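Side-chain contacts in filamentous hemagglutinin (Bordetella pertussis, PDB 1RWR), which serves as an adhesin of the bacterial surface, its secretion domain probably directing export through the two-partner secretion pathway: residues G189-D194 with R198-I203; G171-K176 with A182-V187. All coordinates share one frame; numbering follows the deposited sequence.

Contact 1. Residues G189-D194 with R198-I203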
ATOM      1  N   GLY A 189     -10.098   6.415  -5.575  1.00 12.58           N
ATOM      2  CA  GLY A 189     -10.621   7.584  -6.281  1.00 12.88           C
ATOM      3  C   GLY A 189      -9.510   8.473  -6.814  1.00 13.44           C
ATOM      4  O   GLY A 189      -8.327   8.181  -6.664  1.00 12.75           O
ATOM      5  N   ALA A 190      -9.926   9.535  -7.490  1.00 14.09           N
ATOM      6  CA  ALA A 190      -9.006  10.509  -8.037  1.00 13.90           C
ATOM      7  C   ALA A 190      -8.637  11.453  -6.923  1.00 14.43           C
ATOM      8  O   ALA A 190      -9.443  12.279  -6.486  1.00 15.00           O
ATOM      9  CB  ALA A 190      -9.628  11.234  -9.225  1.00 13.92           C
ATOM     10  N   ASN A 191      -7.436  11.249  -6.421  1.00 14.09           N
ATOM     11  CA  ASN A 191      -6.931  11.962  -5.257  1.00 13.71           C
ATOM     12  C   ASN A 191      -5.489  12.344  -5.403  1.00 13.16           C
ATOM     13  O   ASN A 191      -4.709  11.639  -6.009  1.00 12.68           O
ATOM     14  CB  ASN A 191      -7.013  11.083  -3.992  1.00 12.48           C
ATOM     15  CG  ASN A 191      -8.434  10.818  -3.523  1.00 13.65           C
ATOM     16  OD1 ASN A 191      -9.166  11.731  -3.174  1.00 14.68           O
ATOM     17  ND2 ASN A 191      -8.815   9.542  -3.504  1.00 13.76           N
ATOM     18  N   ARG A 192      -5.109  13.453  -4.795  1.00 13.88           N
ATOM     19  CA  ARG A 192      -3.725  13.639  -4.435  1.00 14.81           C
ATOM     20  C   ARG A 192      -3.617  13.111  -3.015  1.00 14.75           C
ATOM     21  O   ARG A 192      -4.373  13.531  -2.112  1.00 14.68           O
ATOM     22  CB  ARG A 192      -3.316  15.118  -4.432  1.00 15.68           C
ATOM     23  CG  ARG A 192      -1.945  15.240  -3.724  1.00 19.97           C
ATOM     24  CD  ARG A 192      -1.207  16.415  -4.061  1.00 23.49           C
ATOM     25  NE  ARG A 192      -0.595  16.338  -5.377  1.00 23.97           N
ATOM     26  CZ  ARG A 192       0.386  17.125  -5.744  1.00 23.37           C
ATOM     27  NH1 ARG A 192       0.861  18.023  -4.883  1.00 27.33           N
ATOM     28  NH2 ARG A 192       0.870  17.042  -6.957  1.00 21.43           N
ATOM     29  N   TYR A 193      -2.689  12.185  -2.802  1.00 14.19           N
ATOM     30  CA  TYR A 193      -2.401  11.683  -1.467  1.00 14.46           C
ATOM     31  C   TYR A 193      -1.047  12.169  -1.014  1.00 14.63           C
ATOM     32  O   TYR A 193      -0.021  11.887  -1.648  1.00 15.21           O
ATOM     33  CB  TYR A 193      -2.412  10.171  -1.481  1.00 14.76           C
ATOM     34  CG  TYR A 193      -2.491   9.470  -0.135  1.00 14.28           C
ATOM     35  CD1 TYR A 193      -3.649   9.501   0.621  1.00 14.61           C
ATOM     36  CD2 TYR A 193      -1.423   8.733   0.337  1.00 14.60           C
ATOM     37  CE1 TYR A 193      -3.752   8.821   1.828  1.00 15.07           C
ATOM     38  CE2 TYR A 193      -1.519   8.040   1.559  1.00 13.61           C
ATOM     39  CZ  TYR A 193      -2.692   8.075   2.273  1.00 12.34           C
ATOM     40  OH  TYR A 193      -2.822   7.344   3.423  1.00 13.39           O
ATOM     41  N   ASP A 194      -1.038  12.937   0.060  1.00 15.31           N
ATOM     42  CA  ASP A 194       0.210  13.397   0.609  1.00 15.86           C
ATOM     43  C   ASP A 194       0.814  12.325   1.517  1.00 15.71           C
ATOM     44  O   ASP A 194       0.242  11.975   2.535  1.00 16.49           O
ATOM     45  CB  ASP A 194      -0.009  14.666   1.420  1.00 17.39           C
ATOM     46  CG  ASP A 194       1.278  15.147   2.018  1.00 21.64           C
ATOM     47  OD1 ASP A 194       2.194  15.387   1.214  1.00 26.63           O
ATOM     48  OD2 ASP A 194       1.501  15.255   3.226  1.00 25.75           O
ATOM     49  N   ARG A 198      -0.683  11.543   5.175  1.00 18.88           N
ATOM     50  CA  ARG A 198      -1.668  10.523   4.800  1.00 18.16           C
ATOM     51  C   ARG A 198      -3.073  11.096   4.616  1.00 18.68           C
ATOM     52  O   ARG A 198      -4.064  10.501   5.069  1.00 18.08           O
ATOM     53  CB  ARG A 198      -1.630   9.371   5.796  1.00 18.28           C
ATOM     54  CG  ARG A 198      -0.271   8.733   5.825  1.00 17.69           C
ATOM     55  CD  ARG A 198      -0.103   7.642   6.815  1.00 17.62           C
ATOM     56  NE  ARG A 198      -0.990   6.502   6.604  1.00 16.88           N
ATOM     57  CZ  ARG A 198      -1.815   6.018   7.507  1.00 18.22           C
ATOM     58  NH1 ARG A 198      -1.940   6.611   8.716  1.00 20.53           N
ATOM     59  NH2 ARG A 198      -2.524   4.934   7.236  1.00 17.90           N
ATOM     60  N   ARG A 199      -3.142  12.286   4.002  1.00 19.60           N
ATOM     61  CA  ARG A 199      -4.415  12.912   3.679  1.00 20.26           C
ATOM     62  C   ARG A 199      -4.656  12.878   2.173  1.00 18.94           C
ATOM     63  O   ARG A 199      -3.748  13.146   1.374  1.00 18.26           O
ATOM     64  CB  ARG A 199      -4.483  14.365   4.159  1.00 21.90           C
ATOM     65  CG  ARG A 199      -4.289  14.525   5.660  1.00 25.96           C
ATOM     66  CD  ARG A 199      -5.262  13.789   6.507  1.00 31.24           C
ATOM     67  NE  ARG A 199      -6.647  14.031   6.121  1.00 35.55           N
ATOM     68  CZ  ARG A 199      -7.668  13.221   6.389  1.00 36.80           C
ATOM     69  NH1 ARG A 199      -7.491  12.086   7.072  1.00 38.79           N
ATOM     70  NH2 ARG A 199      -8.887  13.566   5.973  1.00 38.75           N
ATOM     71  N   ALA A 200      -5.894  12.579   1.813  1.00 18.45           N
ATOM     72  CA  ALA A 200      -6.345  12.562   0.424  1.00 18.66           C
ATOM     73  C   ALA A 200      -7.174  13.794   0.129  1.00 19.35           C
ATOM     74  O   ALA A 200      -8.111  14.109   0.861  1.00 20.79           O
ATOM     75  CB  ALA A 200      -7.165  11.343   0.151  1.00 18.87           C
ATOM     76  N   THR A 201      -6.861  14.465  -0.962  1.00 19.68           N
ATOM     77  CA  THR A 201      -7.705  15.536  -1.442  1.00 20.43           C
ATOM     78  C   THR A 201      -8.115  15.205  -2.852  1.00 19.56           C
ATOM     79  O   THR A 201      -7.248  14.880  -3.660  1.00 17.48           O
ATOM     80  CB  THR A 201      -6.972  16.887  -1.387  1.00 21.69           C
ATOM     81  OG1 THR A 201      -5.815  16.872  -2.216  1.00 28.18           O
ATOM     82  CG2 THR A 201      -6.394  17.150  -0.045  1.00 22.26           C
ATOM     83  N   PRO A 202      -9.412  15.246  -3.159  1.00 20.65           N
ATOM     84  CA  PRO A 202      -9.864  14.925  -4.504  1.00 19.90           C
ATOM     85  C   PRO A 202      -9.241  15.815  -5.572  1.00 19.29           C
ATOM     86  O   PRO A 202      -8.983  17.009  -5.356  1.00 20.01           O
ATOM     87  CB  PRO A 202     -11.391  15.075  -4.411  1.00 21.23           C
ATOM     88  CG  PRO A 202     -11.687  14.864  -2.968  1.00 22.35           C
ATOM     89  CD  PRO A 202     -10.562  15.522  -2.262  1.00 20.85           C
ATOM     90  N   ILE A 203      -8.896  15.194  -6.697  1.00 18.43           N
ATOM     91  CA  ILE A 203      -8.354  15.919  -7.847  1.00 17.65           C
ATOM     92  C   ILE A 203      -9.160  15.553  -9.110  1.00 17.66           C
ATOM     93  O   ILE A 203      -9.907  14.562  -9.153  1.00 17.02           O
ATOM     94  CB  ILE A 203      -6.839  15.639  -8.043  1.00 17.83           C
ATOM     95  CG1 ILE A 203      -6.557  14.164  -8.372  1.00 17.71           C
ATOM     96  CG2 ILE A 203      -6.024  16.129  -6.843  1.00 18.77           C
ATOM     97  CD1 ILE A 203      -5.118  13.885  -8.701  1.00 17.99           C
TER
HETATM   98  O   HOH W   1      -5.025   7.866   5.299  1.00 32.01           O
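Tyr-193 and Arg-198 lie side by side and point the same way, with the phenol ring and the guanidinium almost perpendicular, 88° between their planes. The closest touch is made by the phenol oxygen: Tyr-193 OH rests 3.3 Å from Arg-198 CB, while the ring passes obliquely along the backbone of Arg-198 and Arg-199. Tyr-193 has CG anti to the backbone N (chi1 -165°), which carries the ring alongside Arg-198, and its ring edge, in plane, meets the methyl of Ala-200, Tyr-193 CD1 to Ala-200 CB 4.0 Å. A water bridges the pair, donating both to Tyr-193 OH and to Arg-198 O, 2.8 Å from the latter.

At the other end Ile-203 reaches across to the start of strand 191-194. Its CG2 sits 3.8 Å from CB of Arg-192, and its CD1 reaches 3.5 Å from the carbonyl O of Asn-191.

Between these two ends runs the antiparallel ladder. Arg-192 and Thr-201 form a hydrogen-bonded pair, Arg-192 N to Thr-201 O being 2.8 Å and Thr-201 N to Arg-192 O 2.9 Å. Ile-203 N adds a bond to Ala-190 O at 3.0 Å, approaching from above the carbonyl plane.

Farther out, Asp-161 fixes both polar ends near the turn, taking a hydrogen bond with Tyr-193 OH and a salt bridge from Arg-198 NH2, while Arg-192 pairs with Asp-139. The whole is a beta hairpin; strand 191-194 also pairs with strand 135-140, so 199-202 becomes the outer strand of a four-stranded antiparallel sheet set against the beta-helix of the secretion domain.

Contact 2. Residues G171-K176 with A182-V187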
ATOM      1  N   GLY A 171      -8.083 -11.105  -0.809  1.00 13.43           N
ATOM      2  CA  GLY A 171      -7.231 -11.828   0.112  1.00 13.12           C
ATOM      3  C   GLY A 171      -7.071 -10.984   1.360  1.00 12.96           C
ATOM      4  O   GLY A 171      -7.379  -9.786   1.333  1.00 13.75           O
ATOM      5  N   ALA A 172      -6.622 -11.603   2.443  1.00 12.74           N
ATOM      6  CA  ALA A 172      -6.624 -10.948   3.746  1.00 13.53           C
ATOM      7  C   ALA A 172      -5.459  -9.988   3.902  1.00 13.00           C
ATOM      8  O   ALA A 172      -4.371 -10.201   3.368  1.00 13.62           O
ATOM      9  CB  ALA A 172      -6.614 -11.969   4.832  1.00 14.64           C
ATOM     10  N   VAL A 173      -5.701  -8.912   4.627  1.00 12.85           N
ATOM     11  CA  VAL A 173      -4.648  -7.986   5.015  1.00 13.22           C
ATOM     12  C   VAL A 173      -4.639  -8.009   6.520  1.00 13.66           C
ATOM     13  O   VAL A 173      -5.658  -7.682   7.152  1.00 14.37           O
ATOM     14  CB  VAL A 173      -4.951  -6.607   4.497  1.00 12.41           C
ATOM     15  CG1 VAL A 173      -3.908  -5.597   4.950  1.00 14.55           C
ATOM     16  CG2 VAL A 173      -5.037  -6.643   2.984  1.00 15.05           C
ATOM     17  N   SER A 174      -3.543  -8.463   7.110  1.00 13.30           N
ATOM     18  CA  SER A 174      -3.488  -8.619   8.572  1.00 14.46           C
ATOM     19  C   SER A 174      -2.081  -8.571   9.081  1.00 13.92           C
ATOM     20  O   SER A 174      -1.109  -8.638   8.334  1.00 12.69           O
ATOM     21  CB  SER A 174      -4.099  -9.954   9.020  1.00 15.82           C
ATOM     22  OG  SER A 174      -3.256 -10.976   8.541  1.00 19.56           O
ATOM     23  N   SER A 175      -1.956  -8.440  10.383  1.00 14.83           N
ATOM     24  CA  SER A 175      -0.700  -8.679  11.015  1.00 15.36           C
ATOM     25  C   SER A 175      -0.898  -9.928  11.863  1.00 17.37           C
ATOM     26  O   SER A 175      -2.011 -10.259  12.260  1.00 15.74           O
ATOM     27  CB  SER A 175      -0.258  -7.522  11.891  1.00 15.21           C
ATOM     28  OG  SER A 175      -0.113  -6.324  11.133  1.00 15.30           O
ATOM     29  N   LYS A 176       0.206 -10.568  12.193  1.00 19.60           N
ATOM     30  CA  LYS A 176       0.131 -11.854  12.871  1.00 21.67           C
ATOM     31  C   LYS A 176      -0.325 -11.692  14.296  1.00 22.46           C
ATOM     32  O   LYS A 176      -0.045 -10.693  14.982  1.00 21.22           O
ATOM     33  CB  LYS A 176       1.470 -12.578  12.777  1.00 22.57           C
ATOM     34  CG  LYS A 176       1.795 -12.942  11.366  1.00 25.92           C
ATOM     35  CD  LYS A 176       3.055 -13.795  11.282  1.00 31.58           C
ATOM     36  CE  LYS A 176       2.967 -14.808  10.152  1.00 34.70           C
ATOM     37  NZ  LYS A 176       2.831 -14.199   8.824  1.00 37.95           N
ATOM     38  N   ALA A 182      -0.163  -3.394  12.303  1.00 14.51           N
ATOM     39  CA  ALA A 182      -0.164  -2.250  11.382  1.00 14.05           C
ATOM     40  C   ALA A 182      -1.533  -1.607  11.277  1.00 13.00           C
ATOM     41  O   ALA A 182      -2.555  -2.279  11.326  1.00 13.88           O
ATOM     42  CB  ALA A 182       0.277  -2.697  10.014  1.00 14.25           C
ATOM     43  N   ASP A 183      -1.568  -0.303  11.106  1.00 12.13           N
ATOM     44  CA  ASP A 183      -2.759   0.351  10.571  1.00 13.21           C
ATOM     45  C   ASP A 183      -2.924  -0.013   9.095  1.00 12.50           C
ATOM     46  O   ASP A 183      -1.961  -0.378   8.410  1.00 11.96           O
ATOM     47  CB  ASP A 183      -2.620   1.863  10.600  1.00 13.06           C
ATOM     48  CG  ASP A 183      -2.705   2.456  11.947  1.00 14.75           C
ATOM     49  OD1 ASP A 183      -3.174   1.853  12.912  1.00 13.81           O
ATOM     50  OD2 ASP A 183      -2.275   3.627  12.121  1.00 19.49           O
ATOM     51  N   ILE A 184      -4.160   0.038   8.633  1.00 12.04           N
ATOM     52  CA  ILE A 184      -4.483  -0.239   7.231  1.00 11.44           C
ATOM     53  C   ILE A 184      -5.302   0.941   6.721  1.00 11.68           C
ATOM     54  O   ILE A 184      -6.303   1.377   7.376  1.00 12.95           O
ATOM     55  CB  ILE A 184      -5.309  -1.509   7.103  1.00 11.70           C
ATOM     56  CG1 ILE A 184      -4.552  -2.734   7.624  1.00 11.66           C
ATOM     57  CG2 ILE A 184      -5.753  -1.683   5.639  1.00 13.49           C
ATOM     58  CD1 ILE A 184      -5.424  -3.975   7.797  1.00 13.50           C
ATOM     59  N   ALA A 185      -4.900   1.496   5.588  1.00 11.61           N
ATOM     60  CA  ALA A 185      -5.725   2.482   4.887  1.00 11.74           C
ATOM     61  C   ALA A 185      -5.833   2.086   3.443  1.00 11.17           C
ATOM     62  O   ALA A 185      -4.826   1.734   2.821  1.00 11.63           O
ATOM     63  CB  ALA A 185      -5.142   3.864   5.019  1.00 12.69           C
ATOM     64  N   VAL A 186      -7.059   2.096   2.932  1.00 10.37           N
ATOM     65  CA  VAL A 186      -7.328   1.861   1.522  1.00 11.06           C
ATOM     66  C   VAL A 186      -8.037   3.138   1.038  1.00 11.57           C
ATOM     67  O   VAL A 186      -9.081   3.538   1.596  1.00 11.30           O
ATOM     68  CB  VAL A 186      -8.216   0.637   1.295  1.00 11.26           C
ATOM     69  CG1 VAL A 186      -8.523   0.473  -0.200  1.00 12.63           C
ATOM     70  CG2 VAL A 186      -7.594  -0.609   1.837  1.00 13.12           C
ATOM     71  N   VAL A 187      -7.432   3.815   0.067  1.00 12.36           N
ATOM     72  CA  VAL A 187      -7.893   5.135  -0.391  1.00 12.29           C
ATOM     73  C   VAL A 187      -8.093   5.035  -1.893  1.00 12.05           C
ATOM     74  O   VAL A 187      -7.107   4.866  -2.662  1.00 12.87           O
ATOM     75  CB  VAL A 187      -6.874   6.209  -0.049  1.00 12.98           C
ATOM     76  CG1 VAL A 187      -7.267   7.575  -0.645  1.00 15.50           C
ATOM     77  CG2 VAL A 187      -6.668   6.287   1.474  1.00 15.07           C
TER
HETATM   78  O   HOH W   2      -2.435  -4.972  10.169  1.00 12.67           O
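Ser-175 meets Ala-182 through one direct hydrogen bond, in which the backbone N of Ala-182 donates to the serine OG. The bond is rather long, 3.2 Å from Ala-182 N to Ser-175 OG, but essentially straight, with 179° at the hydrogen. The hydroxyl is placed by a chi1 of -60°, which sets OG beside the serine's own backbone N and opposite its carbonyl carbon. The methyl of Ala-182 lies alongside, its CB 3.8 Å from OG of Ser-175.

A water doubles this polar link. It accepts from Ser-175 OG at 2.9 Å and donates to Ala-182 O, also at 2.9 Å, so the same hydroxyl acts as acceptor and donor while addressing both the N-H and the C=O of a single residue.

The apolar part is one branch against one chain end: CG1 of Val-173 touches CD1 of Ile-184 at 3.6 Å, the two side chains crossing obliquely. Both are buried, and other rungs add to their surroundings, Phe-160 beside Val-173 and Met-225 beside Ile-184.

No backbone ladder joins the segments. Val-173 instead bonds through its backbone to Ala-224 and Tyr-226, while strand 183-188 belongs to the long parallel sheet. Inward-facing side chains meeting across the interior are characteristic of a right-handed parallel beta-helix.

Overall arrangement
Contact 2 comes first along the chain and closes before contact 1 opens, and their centres lie 19 Å apart. Strand 183-188 connects them: it contributes to contact 2, occupies a middle place in the ten-stranded parallel sheet, and leads directly into strand 191-194 of contact 1. Where the two meet, Tyr-193 and Ala-200 pack on Val-187, and Arg-198 on Ala-185. Contact 2 thus lies in the interior of the beta-helix, whereas contact 1 belongs to an antiparallel sheet that lies against it. Together they illustrate how a regular solenoid can carry an extra-helical hairpin inserted within a single coil, between strand 183-188 and strand 215-219, here within the secretion domain of an adhesin.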